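PDB 7PBG: FAD-binding oxidoreductase from Gulosibacter chungangensis, which oxidises 4-ethylphenol with a covalently bound FAD cofactor, a dehydrogenation of the alkyl side chain associated with 4-vinylphenol formation. Local coordinates for residues P46-D51 and H479-D484; K417-D422 and L458-E463; H423-L428 and P451-E456. All coordinates share one frame; numbering follows the deposited sequence.

Interaction 1 (P46-D51 and H479-D484); sequences PVTDGD and HNVLAD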
ATOM      1  N   PRO A  46     -32.058   3.065   3.011  1.00 21.67           N
ATOM      2  CA  PRO A  46     -32.113   2.895   4.458  1.00 20.05           C
ATOM      3  C   PRO A  46     -32.546   1.489   4.864  1.00 20.40           C
ATOM      4  O   PRO A  46     -33.209   0.786   4.142  1.00 21.27           O
ATOM      5  CB  PRO A  46     -33.153   3.938   4.856  1.00 20.60           C
ATOM      6  CG  PRO A  46     -34.109   3.928   3.703  1.00 21.21           C
ATOM      7  CD  PRO A  46     -33.184   3.863   2.498  1.00 20.08           C
ATOM      8  N   VAL A  47     -32.188   1.110   6.084  1.00 21.18           N
ATOM      9  CA  VAL A  47     -32.784  -0.083   6.727  1.00 20.46           C
ATOM     10  C   VAL A  47     -33.386   0.360   8.078  1.00 20.51           C
ATOM     11  O   VAL A  47     -33.699  -0.515   8.914  1.00 24.83           O
ATOM     12  CB  VAL A  47     -31.798  -1.250   6.848  1.00 21.03           C
ATOM     13  CG1 VAL A  47     -31.433  -1.825   5.478  1.00 19.98           C
ATOM     14  CG2 VAL A  47     -30.540  -0.863   7.617  1.00 20.88           C
ATOM     15  N   THR A  48     -33.482   1.669   8.298  1.00 21.64           N
ATOM     16  CA  THR A  48     -34.090   2.251   9.528  1.00 23.82           C
ATOM     17  C   THR A  48     -35.232   3.160   9.106  1.00 26.05           C
ATOM     18  O   THR A  48     -35.238   3.616   7.943  1.00 25.42           O
ATOM     19  CB  THR A  48     -33.030   2.971  10.381  1.00 23.25           C
ATOM     20  OG1 THR A  48     -32.365   3.936   9.575  1.00 27.09           O
ATOM     21  CG2 THR A  48     -32.001   2.043  10.983  1.00 25.09           C
ATOM     22  N   ASP A  49     -36.121   3.500  10.048  1.00 28.84           N
ATOM     23  CA  ASP A  49     -37.432   4.127   9.708  1.00 32.21           C
ATOM     24  C   ASP A  49     -37.550   5.568  10.215  1.00 35.47           C
ATOM     25  O   ASP A  49     -38.487   6.267   9.730  1.00 33.75           O
ATOM     26  CB  ASP A  49     -38.593   3.301  10.262  1.00 32.15           C
ATOM     27  CG  ASP A  49     -38.579   1.858   9.804  1.00 33.93           C
ATOM     28  OD1 ASP A  49     -38.206   1.606   8.643  1.00 30.38           O
ATOM     29  OD2 ASP A  49     -38.896   0.991  10.620  1.00 34.78           O
ATOM     30  N   GLY A  50     -36.659   5.995  11.123  1.00 33.60           N
ATOM     31  CA  GLY A  50     -36.807   7.238  11.908  1.00 31.17           C
ATOM     32  C   GLY A  50     -35.793   8.301  11.506  1.00 33.69           C
ATOM     33  O   GLY A  50     -35.407   8.384  10.307  1.00 29.27           O
ATOM     34  N   ASP A  51     -35.323   9.069  12.490  1.00 28.21           N
ATOM     35  CA  ASP A  51     -34.350  10.163  12.262  1.00 33.31           C
ATOM     36  C   ASP A  51     -32.904   9.644  12.401  1.00 29.83           C
ATOM     37  O   ASP A  51     -32.002  10.493  12.333  1.00 29.41           O
ATOM     38  CB  ASP A  51     -34.691  11.350  13.157  1.00 36.07           C
ATOM     39  CG  ASP A  51     -35.736  12.241  12.505  1.00 38.14           C
ATOM     40  OD1 ASP A  51     -36.115  11.960  11.339  1.00 43.86           O
ATOM     41  OD2 ASP A  51     -36.149  13.208  13.153  1.00 42.35           O
ATOM     42  N   HIS A 479     -22.112  -0.723   6.048  1.00 18.81           N
ATOM     43  CA  HIS A 479     -23.108   0.332   6.267  1.00 18.91           C
ATOM     44  C   HIS A 479     -22.926   0.954   7.657  1.00 17.97           C
ATOM     45  O   HIS A 479     -22.592   0.219   8.650  1.00 18.76           O
ATOM     46  CB  HIS A 479     -24.508  -0.249   6.057  1.00 19.00           C
ATOM     47  CG  HIS A 479     -25.590   0.766   5.934  1.00 17.88           C
ATOM     48  ND1 HIS A 479     -26.083   1.516   7.007  1.00 20.51           N
ATOM     49  CD2 HIS A 479     -26.313   1.143   4.858  1.00 17.33           C
ATOM     50  CE1 HIS A 479     -27.072   2.319   6.566  1.00 18.88           C
ATOM     51  NE2 HIS A 479     -27.260   2.070   5.249  1.00 20.04           N
ATOM     52  N   ASN A 480     -23.159   2.252   7.738  1.00 18.47           N
ATOM     53  CA  ASN A 480     -23.273   3.011   9.016  1.00 20.47           C
ATOM     54  C   ASN A 480     -23.935   2.157  10.105  1.00 22.03           C
ATOM     55  O   ASN A 480     -23.390   2.085  11.231  1.00 20.98           O
ATOM     56  CB  ASN A 480     -24.128   4.267   8.881  1.00 21.10           C
ATOM     57  CG  ASN A 480     -23.582   5.278   7.904  1.00 24.53           C
ATOM     58  OD1 ASN A 480     -22.467   5.112   7.380  1.00 24.55           O
ATOM     59  ND2 ASN A 480     -24.334   6.349   7.689  1.00 24.25           N
ATOM     60  N   VAL A 481     -25.088   1.543   9.828  1.00 20.32           N
ATOM     61  CA  VAL A 481     -25.889   0.898  10.914  1.00 19.29           C
ATOM     62  C   VAL A 481     -25.176  -0.350  11.418  1.00 20.06           C
ATOM     63  O   VAL A 481     -25.478  -0.813  12.510  1.00 20.45           O
ATOM     64  CB  VAL A 481     -27.318   0.615  10.429  1.00 21.08           C
ATOM     65  CG1 VAL A 481     -27.358  -0.532   9.423  1.00 20.71           C
ATOM     66  CG2 VAL A 481     -28.251   0.376  11.595  1.00 22.73           C
ATOM     67  N   LEU A 482     -24.284  -0.933  10.613  1.00 20.47           N
ATOM     68  CA  LEU A 482     -23.548  -2.186  10.948  1.00 19.84           C
ATOM     69  C   LEU A 482     -22.192  -1.921  11.604  1.00 20.17           C
ATOM     70  O   LEU A 482     -21.537  -2.913  12.053  1.00 19.83           O
ATOM     71  CB  LEU A 482     -23.288  -2.991   9.671  1.00 19.09           C
ATOM     72  CG  LEU A 482     -24.508  -3.463   8.900  1.00 20.21           C
ATOM     73  CD1 LEU A 482     -24.077  -4.176   7.600  1.00 19.68           C
ATOM     74  CD2 LEU A 482     -25.444  -4.328   9.755  1.00 21.00           C
ATOM     75  N   ALA A 483     -21.729  -0.669  11.626  1.00 22.44           N
ATOM     76  CA  ALA A 483     -20.324  -0.311  11.971  1.00 21.37           C
ATOM     77  C   ALA A 483     -19.955  -0.893  13.341  1.00 19.46           C
ATOM     78  O   ALA A 483     -18.932  -1.511  13.483  1.00 19.79           O
ATOM     79  CB  ALA A 483     -20.166   1.183  11.962  1.00 22.76           C
ATOM     80  N   ASP A 484     -20.801  -0.713  14.337  1.00 20.80           N
ATOM     81  CA  ASP A 484     -20.377  -1.118  15.692  1.00 23.51           C
ATOM     82  C   ASP A 484     -20.298  -2.635  15.749  1.00 20.87           C
ATOM     83  O   ASP A 484     -19.357  -3.207  16.404  1.00 21.82           O
ATOM     84  CB  ASP A 484     -21.322  -0.580  16.767  1.00 23.25           C
ATOM     85  CG  ASP A 484     -20.988   0.836  17.208  1.00 27.99           C
ATOM     86  OD1 ASP A 484     -19.849   1.328  16.943  1.00 26.70           O
ATOM     87  OD2 ASP A 484     -21.872   1.448  17.819  1.00 27.29           O
TER
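Val47 and Val481 meet at an oblique angle, methyl against methyl: CG2 of Val47 stands 3.7 Å from CG1 of Val481. Both of these methyls occupy the position between their own backbone N and carbonyl carbon (chi1 72° for Val481 CG1), and both CB atoms are directed at the opposing segment. The other branch of Val481 serves a second neighbour: its CG2 lies alongside the Thr48 methyl, the two side chains pointing opposite ways, with 4.1 Å between Val481 CG2 and Thr48 CG2. One valine therefore spreads its fork over two consecutive residues of the loop, and nothing polar passes between the segments. The backbone at Val481 is held from within, since Val481 N donates to His479 ND1 over 3.0 Å, almost straight and in the imidazole plane. The far nitrogen of that ring, NE2, is hydrogen-bonded to Asp43. Phe396, next in sequence to the FAD-linked His395, touches Val47, Val481 and the His479 ring; Phe53 closes on Thr48 and Val481. The arrangement is a small apolar seam in a PCMH-type flavoprotein, joining the loop 46-51 to residues 479-484, with the Val47 side chain about 13 Å from the FAD.

Interaction 2 (K417-D422 and L458-E463); sequences KRISDD and LDMTRE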
ATOM      1  N   LYS A 417     -27.814 -18.393   0.831  1.00 22.83           N
ATOM      2  CA  LYS A 417     -29.080 -18.729   0.132  1.00 26.91           C
ATOM      3  C   LYS A 417     -30.137 -19.091   1.176  1.00 25.25           C
ATOM      4  O   LYS A 417     -31.247 -18.607   1.072  1.00 24.33           O
ATOM      5  CB  LYS A 417     -28.830 -19.883  -0.836  1.00 30.08           C
ATOM      6  CG  LYS A 417     -29.919 -20.122  -1.857  1.00 40.94           C
ATOM      7  CD  LYS A 417     -29.408 -20.959  -3.006  1.00 39.33           C
ATOM      8  CE  LYS A 417     -28.844 -22.268  -2.509  1.00 43.49           C
ATOM      9  NZ  LYS A 417     -28.737 -23.249  -3.611  1.00 42.15           N
ATOM     10  N   ARG A 418     -29.762 -19.893   2.168  1.00 25.57           N
ATOM     11  CA  ARG A 418     -30.712 -20.384   3.197  1.00 25.04           C
ATOM     12  C   ARG A 418     -31.217 -19.212   4.034  1.00 23.78           C
ATOM     13  O   ARG A 418     -32.452 -19.084   4.155  1.00 25.29           O
ATOM     14  CB  ARG A 418     -30.069 -21.419   4.133  1.00 30.73           C
ATOM     15  CG  ARG A 418     -31.089 -22.187   4.966  1.00 33.86           C
ATOM     16  CD  ARG A 418     -30.443 -23.200   5.906  1.00 38.59           C
ATOM     17  NE  ARG A 418     -29.455 -22.533   6.743  1.00 38.23           N
ATOM     18  CZ  ARG A 418     -28.138 -22.689   6.659  1.00 39.59           C
ATOM     19  NH1 ARG A 418     -27.598 -23.530   5.789  1.00 41.94           N
ATOM     20  NH2 ARG A 418     -27.358 -21.991   7.456  1.00 39.13           N
ATOM     21  N   ILE A 419     -30.298 -18.371   4.528  1.00 22.81           N
ATOM     22  CA  ILE A 419     -30.600 -17.243   5.453  1.00 23.55           C
ATOM     23  C   ILE A 419     -31.407 -16.213   4.659  1.00 24.32           C
ATOM     24  O   ILE A 419     -32.428 -15.723   5.178  1.00 23.48           O
ATOM     25  CB  ILE A 419     -29.311 -16.694   6.098  1.00 25.90           C
ATOM     26  CG1 ILE A 419     -28.684 -17.742   7.033  1.00 30.65           C
ATOM     27  CG2 ILE A 419     -29.574 -15.404   6.877  1.00 31.48           C
ATOM     28  CD1 ILE A 419     -27.299 -17.373   7.564  1.00 31.12           C
ATOM     29  N   SER A 420     -31.025 -15.949   3.413  1.00 21.99           N
ATOM     30  CA  SER A 420     -31.761 -14.955   2.600  1.00 22.14           C
ATOM     31  C   SER A 420     -33.174 -15.467   2.265  1.00 22.12           C
ATOM     32  O   SER A 420     -34.122 -14.679   2.440  1.00 24.61           O
ATOM     33  CB  SER A 420     -30.956 -14.527   1.399  1.00 19.97           C
ATOM     34  OG  SER A 420     -30.673 -15.607   0.505  1.00 20.97           O
ATOM     35  N   ASP A 421     -33.315 -16.746   1.872  1.00 24.27           N
ATOM     36  CA  ASP A 421     -34.611 -17.449   1.647  1.00 25.84           C
ATOM     37  C   ASP A 421     -35.503 -17.294   2.898  1.00 25.28           C
ATOM     38  O   ASP A 421     -36.677 -16.850   2.757  1.00 25.44           O
ATOM     39  CB  ASP A 421     -34.370 -18.912   1.271  1.00 26.81           C
ATOM     40  CG  ASP A 421     -33.987 -19.103  -0.188  1.00 28.67           C
ATOM     41  OD1 ASP A 421     -33.998 -18.088  -0.939  1.00 26.24           O
ATOM     42  OD2 ASP A 421     -33.697 -20.248  -0.580  1.00 26.81           O
ATOM     43  N   ASP A 422     -34.948 -17.596   4.063  1.00 27.63           N
ATOM     44  CA  ASP A 422     -35.637 -17.524   5.383  1.00 28.72           C
ATOM     45  C   ASP A 422     -36.225 -16.133   5.642  1.00 30.21           C
ATOM     46  O   ASP A 422     -37.312 -16.076   6.282  1.00 29.23           O
ATOM     47  CB  ASP A 422     -34.673 -17.883   6.514  1.00 32.58           C
ATOM     48  CG  ASP A 422     -34.339 -19.353   6.660  1.00 36.06           C
ATOM     49  OD1 ASP A 422     -34.917 -20.176   5.915  1.00 42.48           O
ATOM     50  OD2 ASP A 422     -33.507 -19.662   7.529  1.00 42.31           O
ATOM     51  N   LEU A 458     -31.994  -5.926   7.556  1.00 19.92           N
ATOM     52  CA  LEU A 458     -31.082  -5.661   8.677  1.00 20.67           C
ATOM     53  C   LEU A 458     -30.932  -6.916   9.530  1.00 22.95           C
ATOM     54  O   LEU A 458     -29.769  -7.266   9.868  1.00 22.66           O
ATOM     55  CB  LEU A 458     -31.614  -4.510   9.519  1.00 20.55           C
ATOM     56  CG  LEU A 458     -30.763  -4.183  10.734  1.00 21.09           C
ATOM     57  CD1 LEU A 458     -29.291  -3.979  10.361  1.00 20.81           C
ATOM     58  CD2 LEU A 458     -31.333  -2.976  11.460  1.00 23.16           C
ATOM     59  N   ASP A 459     -32.031  -7.559   9.937  1.00 20.41           N
ATOM     60  CA  ASP A 459     -31.934  -8.790  10.767  1.00 22.86           C
ATOM     61  C   ASP A 459     -31.120  -9.862  10.050  1.00 21.40           C
ATOM     62  O   ASP A 459     -30.272 -10.507  10.703  1.00 22.47           O
ATOM     63  CB  ASP A 459     -33.305  -9.355  11.091  1.00 23.35           C
ATOM     64  CG  ASP A 459     -34.076  -8.499  12.073  1.00 27.98           C
ATOM     65  OD1 ASP A 459     -33.473  -7.543  12.620  1.00 26.98           O
ATOM     66  OD2 ASP A 459     -35.296  -8.782  12.241  1.00 30.21           O
ATOM     67  N   MET A 460     -31.403 -10.082   8.761  1.00 20.33           N
ATOM     68  CA  MET A 460     -30.679 -11.074   7.939  1.00 19.65           C
ATOM     69  C   MET A 460     -29.183 -10.759   7.995  1.00 20.72           C
ATOM     70  O   MET A 460     -28.374 -11.647   8.252  1.00 19.53           O
ATOM     71  CB  MET A 460     -31.119 -11.028   6.479  1.00 21.26           C
ATOM     72  CG  MET A 460     -30.369 -12.019   5.593  1.00 24.07           C
ATOM     73  SD  MET A 460     -30.651 -11.649   3.866  1.00 27.37           S
ATOM     74  CE  MET A 460     -29.733 -10.138   3.601  1.00 28.51           C
ATOM     75  N   THR A 461     -28.821  -9.512   7.736  1.00 21.63           N
ATOM     76  CA  THR A 461     -27.403  -9.106   7.624  1.00 19.72           C
ATOM     77  C   THR A 461     -26.700  -9.251   8.977  1.00 20.14           C
ATOM     78  O   THR A 461     -25.553  -9.702   9.001  1.00 21.40           O
ATOM     79  CB  THR A 461     -27.270  -7.705   7.058  1.00 20.06           C
ATOM     80  OG1 THR A 461     -28.011  -7.717   5.840  1.00 20.56           O
ATOM     81  CG2 THR A 461     -25.824  -7.316   6.807  1.00 21.92           C
ATOM     82  N   ARG A 462     -27.332  -8.854  10.080  1.00 18.79           N
ATOM     83  CA  ARG A 462     -26.658  -9.029  11.385  1.00 20.11           C
ATOM     84  C   ARG A 462     -26.413 -10.504  11.661  1.00 21.45           C
ATOM     85  O   ARG A 462     -25.357 -10.812  12.302  1.00 21.78           O
ATOM     86  CB  ARG A 462     -27.458  -8.400  12.531  1.00 18.39           C
ATOM     87  CG  ARG A 462     -27.637  -6.903  12.418  1.00 19.54           C
ATOM     88  CD  ARG A 462     -27.748  -6.287  13.781  1.00 21.01           C
ATOM     89  NE  ARG A 462     -28.013  -4.862  13.777  1.00 20.18           N
ATOM     90  CZ  ARG A 462     -27.091  -3.902  13.745  1.00 20.63           C
ATOM     91  NH1 ARG A 462     -25.804  -4.192  13.596  1.00 19.60           N
ATOM     92  NH2 ARG A 462     -27.469  -2.636  13.771  1.00 23.73           N
ATOM     93  N   GLU A 463     -27.306 -11.411  11.245  1.00 20.54           N
ATOM     94  CA  GLU A 463     -27.074 -12.866  11.409  1.00 23.03           C
ATOM     95  C   GLU A 463     -25.941 -13.315  10.463  1.00 20.59           C
ATOM     96  O   GLU A 463     -25.092 -14.115  10.870  1.00 22.20           O
ATOM     97  CB  GLU A 463     -28.327 -13.680  11.106  1.00 27.41           C
ATOM     98  CG  GLU A 463     -28.121 -15.163  11.297  1.00 29.29           C
ATOM     99  CD  GLU A 463     -27.510 -15.644  12.625  1.00 35.57           C
ATOM    100  OE1 GLU A 463     -27.688 -14.993  13.689  1.00 39.10           O
ATOM    101  OE2 GLU A 463     -26.853 -16.693  12.603  1.00 40.04           O
TER
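The Met460 chain leaves its backbone extended (chi1 179°), stays so through chi2 and then bends at chi3 (71°), a course that lays its CG and sulfur along helix 417-422. Ile419 answers with CG2 anti to its own N, and the two side chains cross so that Ile419 CG2 lies 3.7 Å from Met460 CG. Beyond that crossing the thioether settles on the next residue: Met460 SD is 3.7 Å from Ser420 CA and 3.8 Å from Ser420 CB. The serine thus offers carbon to the sulfur, while its OG turns back into its own helix toward the carbonyl of Thr416. At the other end, Ile419 CD1 loosely approaches the aliphatic part of Glu463, 4.4 Å from CG. The helix segments run nearly antiparallel, at 157° between their directions, with axes 9.9 Å apart, and Ile419 and Met460 have the nearest CA atoms, 6.7 Å apart. No hydrogen bond or salt bridge links the segments. Between 417-422 and 458-463 the contact is apolar and thioether, so it probably rests on dispersion and the exclusion of water, while the Glu463 carboxylate pairs with Arg466.

Interaction 3 (H423-L428 and P451-E456); sequences HGIDYL and PASRKE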
ATOM      1  N   HIS A 423     -35.571 -15.050   5.179  1.00 23.72           N
ATOM      2  CA  HIS A 423     -35.994 -13.646   5.398  1.00 22.98           C
ATOM      3  C   HIS A 423     -36.741 -13.082   4.185  1.00 21.77           C
ATOM      4  O   HIS A 423     -37.068 -11.898   4.233  1.00 24.91           O
ATOM      5  CB  HIS A 423     -34.751 -12.820   5.739  1.00 23.67           C
ATOM      6  CG  HIS A 423     -34.227 -13.086   7.110  1.00 23.91           C
ATOM      7  ND1 HIS A 423     -34.622 -12.322   8.182  1.00 28.63           N
ATOM      8  CD2 HIS A 423     -33.357 -13.995   7.593  1.00 27.76           C
ATOM      9  CE1 HIS A 423     -33.996 -12.751   9.280  1.00 28.31           C
ATOM     10  NE2 HIS A 423     -33.248 -13.776   8.956  1.00 26.75           N
ATOM     11  N   GLY A 424     -36.853 -13.860   3.102  1.00 23.45           N
ATOM     12  CA  GLY A 424     -37.580 -13.447   1.885  1.00 24.35           C
ATOM     13  C   GLY A 424     -36.837 -12.377   1.107  1.00 24.12           C
ATOM     14  O   GLY A 424     -37.508 -11.433   0.575  1.00 28.79           O
ATOM     15  N   ILE A 425     -35.502 -12.460   1.095  1.00 21.51           N
ATOM     16  CA  ILE A 425     -34.614 -11.459   0.458  1.00 20.58           C
ATOM     17  C   ILE A 425     -33.928 -12.146  -0.727  1.00 20.13           C
ATOM     18  O   ILE A 425     -33.344 -13.212  -0.564  1.00 21.13           O
ATOM     19  CB  ILE A 425     -33.648 -10.853   1.496  1.00 22.09           C
ATOM     20  CG1 ILE A 425     -34.394 -10.204   2.677  1.00 22.40           C
ATOM     21  CG2 ILE A 425     -32.694  -9.875   0.830  1.00 22.73           C
ATOM     22  CD1 ILE A 425     -35.346  -9.088   2.288  1.00 27.12           C
ATOM     23  N   ASP A 426     -33.904 -11.469  -1.864  1.00 20.40           N
ATOM     24  CA  ASP A 426     -33.209 -11.980  -3.067  1.00 20.62           C
ATOM     25  C   ASP A 426     -31.697 -11.796  -2.886  1.00 20.23           C
ATOM     26  O   ASP A 426     -31.276 -10.735  -2.372  1.00 20.31           O
ATOM     27  CB  ASP A 426     -33.695 -11.249  -4.321  1.00 19.28           C
ATOM     28  CG  ASP A 426     -35.056 -11.702  -4.826  1.00 21.09           C
ATOM     29  OD1 ASP A 426     -35.627 -12.633  -4.253  1.00 19.89           O
ATOM     30  OD2 ASP A 426     -35.540 -11.097  -5.775  1.00 21.12           O
ATOM     31  N   TYR A 427     -30.943 -12.781  -3.343  1.00 19.60           N
ATOM     32  CA  TYR A 427     -29.482 -12.920  -3.118  1.00 19.58           C
ATOM     33  C   TYR A 427     -28.735 -12.875  -4.424  1.00 18.96           C
ATOM     34  O   TYR A 427     -28.801 -13.828  -5.184  1.00 19.14           O
ATOM     35  CB  TYR A 427     -29.238 -14.247  -2.400  1.00 19.39           C
ATOM     36  CG  TYR A 427     -27.813 -14.644  -2.179  1.00 20.15           C
ATOM     37  CD1 TYR A 427     -26.773 -13.719  -2.049  1.00 18.32           C
ATOM     38  CD2 TYR A 427     -27.526 -15.986  -2.029  1.00 21.77           C
ATOM     39  CE1 TYR A 427     -25.463 -14.121  -1.856  1.00 20.23           C
ATOM     40  CE2 TYR A 427     -26.233 -16.397  -1.800  1.00 20.43           C
ATOM     41  CZ  TYR A 427     -25.210 -15.474  -1.688  1.00 21.87           C
ATOM     42  OH  TYR A 427     -23.974 -15.983  -1.447  1.00 22.02           O
ATOM     43  N   LEU A 428     -28.051 -11.771  -4.666  1.00 18.64           N
ATOM     44  CA  LEU A 428     -27.144 -11.611  -5.803  1.00 18.14           C
ATOM     45  C   LEU A 428     -25.741 -11.839  -5.249  1.00 18.85           C
ATOM     46  O   LEU A 428     -25.391 -11.243  -4.221  1.00 19.31           O
ATOM     47  CB  LEU A 428     -27.321 -10.224  -6.411  1.00 18.95           C
ATOM     48  CG  LEU A 428     -28.575 -10.066  -7.271  1.00 18.71           C
ATOM     49  CD1 LEU A 428     -29.863 -10.303  -6.493  1.00 19.25           C
ATOM     50  CD2 LEU A 428     -28.565  -8.680  -7.887  1.00 19.76           C
ATOM     51  N   PRO A 451     -40.928  -0.674   5.489  1.00 25.48           N
ATOM     52  CA  PRO A 451     -40.278  -0.919   6.777  1.00 26.05           C
ATOM     53  C   PRO A 451     -40.079  -2.397   7.150  1.00 25.34           C
ATOM     54  O   PRO A 451     -39.077  -2.727   7.799  1.00 24.31           O
ATOM     55  CB  PRO A 451     -41.192  -0.185   7.783  1.00 28.76           C
ATOM     56  CG  PRO A 451     -41.837   0.919   6.945  1.00 28.86           C
ATOM     57  CD  PRO A 451     -42.050   0.278   5.578  1.00 28.92           C
ATOM     58  N   ALA A 452     -40.998  -3.281   6.762  1.00 25.89           N
ATOM     59  CA  ALA A 452     -40.877  -4.729   7.056  1.00 24.55           C
ATOM     60  C   ALA A 452     -39.676  -5.275   6.286  1.00 23.51           C
ATOM     61  O   ALA A 452     -38.948  -6.115   6.830  1.00 22.06           O
ATOM     62  CB  ALA A 452     -42.156  -5.470   6.680  1.00 29.90           C
ATOM     63  N   SER A 453     -39.484  -4.834   5.050  1.00 21.46           N
ATOM     64  CA  SER A 453     -38.391  -5.336   4.179  1.00 21.96           C
ATOM     65  C   SER A 453     -37.058  -4.793   4.718  1.00 22.37           C
ATOM     66  O   SER A 453     -36.074  -5.561   4.739  1.00 22.50           O
ATOM     67  CB  SER A 453     -38.576  -4.978   2.739  1.00 25.40           C
ATOM     68  OG  SER A 453     -37.579  -5.612   1.950  1.00 27.42           O
ATOM     69  N   ARG A 454     -37.049  -3.539   5.170  1.00 22.62           N
ATOM     70  CA  ARG A 454     -35.855  -2.929   5.807  1.00 20.95           C
ATOM     71  C   ARG A 454     -35.485  -3.821   7.008  1.00 22.59           C
ATOM     72  O   ARG A 454     -34.312  -4.208   7.166  1.00 21.76           O
ATOM     73  CB  ARG A 454     -36.118  -1.486   6.245  1.00 21.09           C
ATOM     74  CG  ARG A 454     -36.385  -0.502   5.111  1.00 21.69           C
ATOM     75  CD  ARG A 454     -36.694   0.854   5.726  1.00 22.79           C
ATOM     76  NE  ARG A 454     -37.116   1.792   4.700  1.00 25.72           N
ATOM     77  CZ  ARG A 454     -37.856   2.859   4.878  1.00 28.06           C
ATOM     78  NH1 ARG A 454     -38.225   3.243   6.093  1.00 28.55           N
ATOM     79  NH2 ARG A 454     -38.163   3.594   3.828  1.00 30.41           N
ATOM     80  N   LYS A 455     -36.447  -4.180   7.853  1.00 22.92           N
ATOM     81  CA  LYS A 455     -36.126  -4.916   9.110  1.00 24.73           C
ATOM     82  C   LYS A 455     -35.617  -6.316   8.776  1.00 24.03           C
ATOM     83  O   LYS A 455     -34.614  -6.761   9.395  1.00 25.72           O
ATOM     84  CB  LYS A 455     -37.356  -5.028  10.017  1.00 28.29           C
ATOM     85  CG  LYS A 455     -37.149  -5.934  11.222  1.00 30.20           C
ATOM     86  CD  LYS A 455     -38.263  -5.820  12.229  1.00 35.44           C
ATOM     87  CE  LYS A 455     -38.528  -7.119  12.965  1.00 38.89           C
ATOM     88  NZ  LYS A 455     -37.313  -7.613  13.643  1.00 38.13           N
ATOM     89  N   GLU A 456     -36.233  -6.988   7.805  1.00 22.24           N
ATOM     90  CA  GLU A 456     -35.823  -8.341   7.392  1.00 23.79           C
ATOM     91  C   GLU A 456     -34.384  -8.254   6.889  1.00 23.54           C
ATOM     92  O   GLU A 456     -33.602  -9.128   7.217  1.00 21.17           O
ATOM     93  CB  GLU A 456     -36.720  -8.930   6.305  1.00 26.99           C
ATOM     94  CG  GLU A 456     -38.072  -9.425   6.828  1.00 32.03           C
ATOM     95  CD  GLU A 456     -37.965 -10.299   8.068  1.00 36.58           C
ATOM     96  OE1 GLU A 456     -38.559  -9.922   9.123  1.00 44.85           O
ATOM     97  OE2 GLU A 456     -37.255 -11.309   8.006  1.00 33.84           O
TER
HETATM   98  O   HOH W   1     -38.267  -8.063   1.097  1.00 36.70           O
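A Schellman motif at the end of helix 406-422, with Gly424 at positive phi, turns the chain toward strand 426-433, and the residues flanking this glycine reach helix 451-470. Ahead of it, His423 donates from ND1 to Glu456 OE2 across 2.8 Å. This His-carboxylate hydrogen bond is markedly bent, with an angle of 138° at the hydrogen. The oxygen is met on its anti side, from outside the carboxylate plane, and lies near the ring edge but 28° out of the ring plane. The bend of Glu456 at chi2 (-48°) swings the carboxylate back to the ring; CB and CG, placed by the backbone and chi1, lie against the His423 carbonyl, with Glu456 CG 3.7 Å from His423 O. A leucine in place of His423 would probably leave Glu456 OE2 without its ring N-H mate and the carboxylate freer to turn. Past the glycine, Ile425 extends CD1 between two residues one helical turn apart, 4.1 Å from Ser453 OG and 4.2 Å from Glu456 CB. Ser453 OG also holds a water at 2.7 Å, which reaches Gly424 O by a weak bond, and it is engaged by the backbone N of Asp447. The contact thus fastens the helix-to-strand turn to the first turns of helix 451-470. Strand 426-433 continues from it into the large antiparallel sheet, where Asp426 and Leu428 pair with strand 438-447; Ile425 rests on Pro444 of that strand and on Thr457 and Met460 of helix 451-470.

Interactions 2 and 3 share helix 451-470 and have centres 8 Å apart; a probable hydrogen bond from Ile425 N to Ser420 O joins them, and both nest along the chain inside the loop closed by interaction 1. All three are partly buried, none wholly core or surface. Their chemistry differs: interaction 1 is aliphatic contact between chain segments far apart in sequence, interaction 2 apolar and thioether contact between helices, and interaction 3 adds a histidine-carboxylate bond and a weak water bridge at a helix end. Interaction 1 reaches the same helix from another side, through the Asp49-Arg454 salt bridge, the probable Val481 O-Arg462 hydrogen bond and Leu482 packing on Leu458 and Thr461.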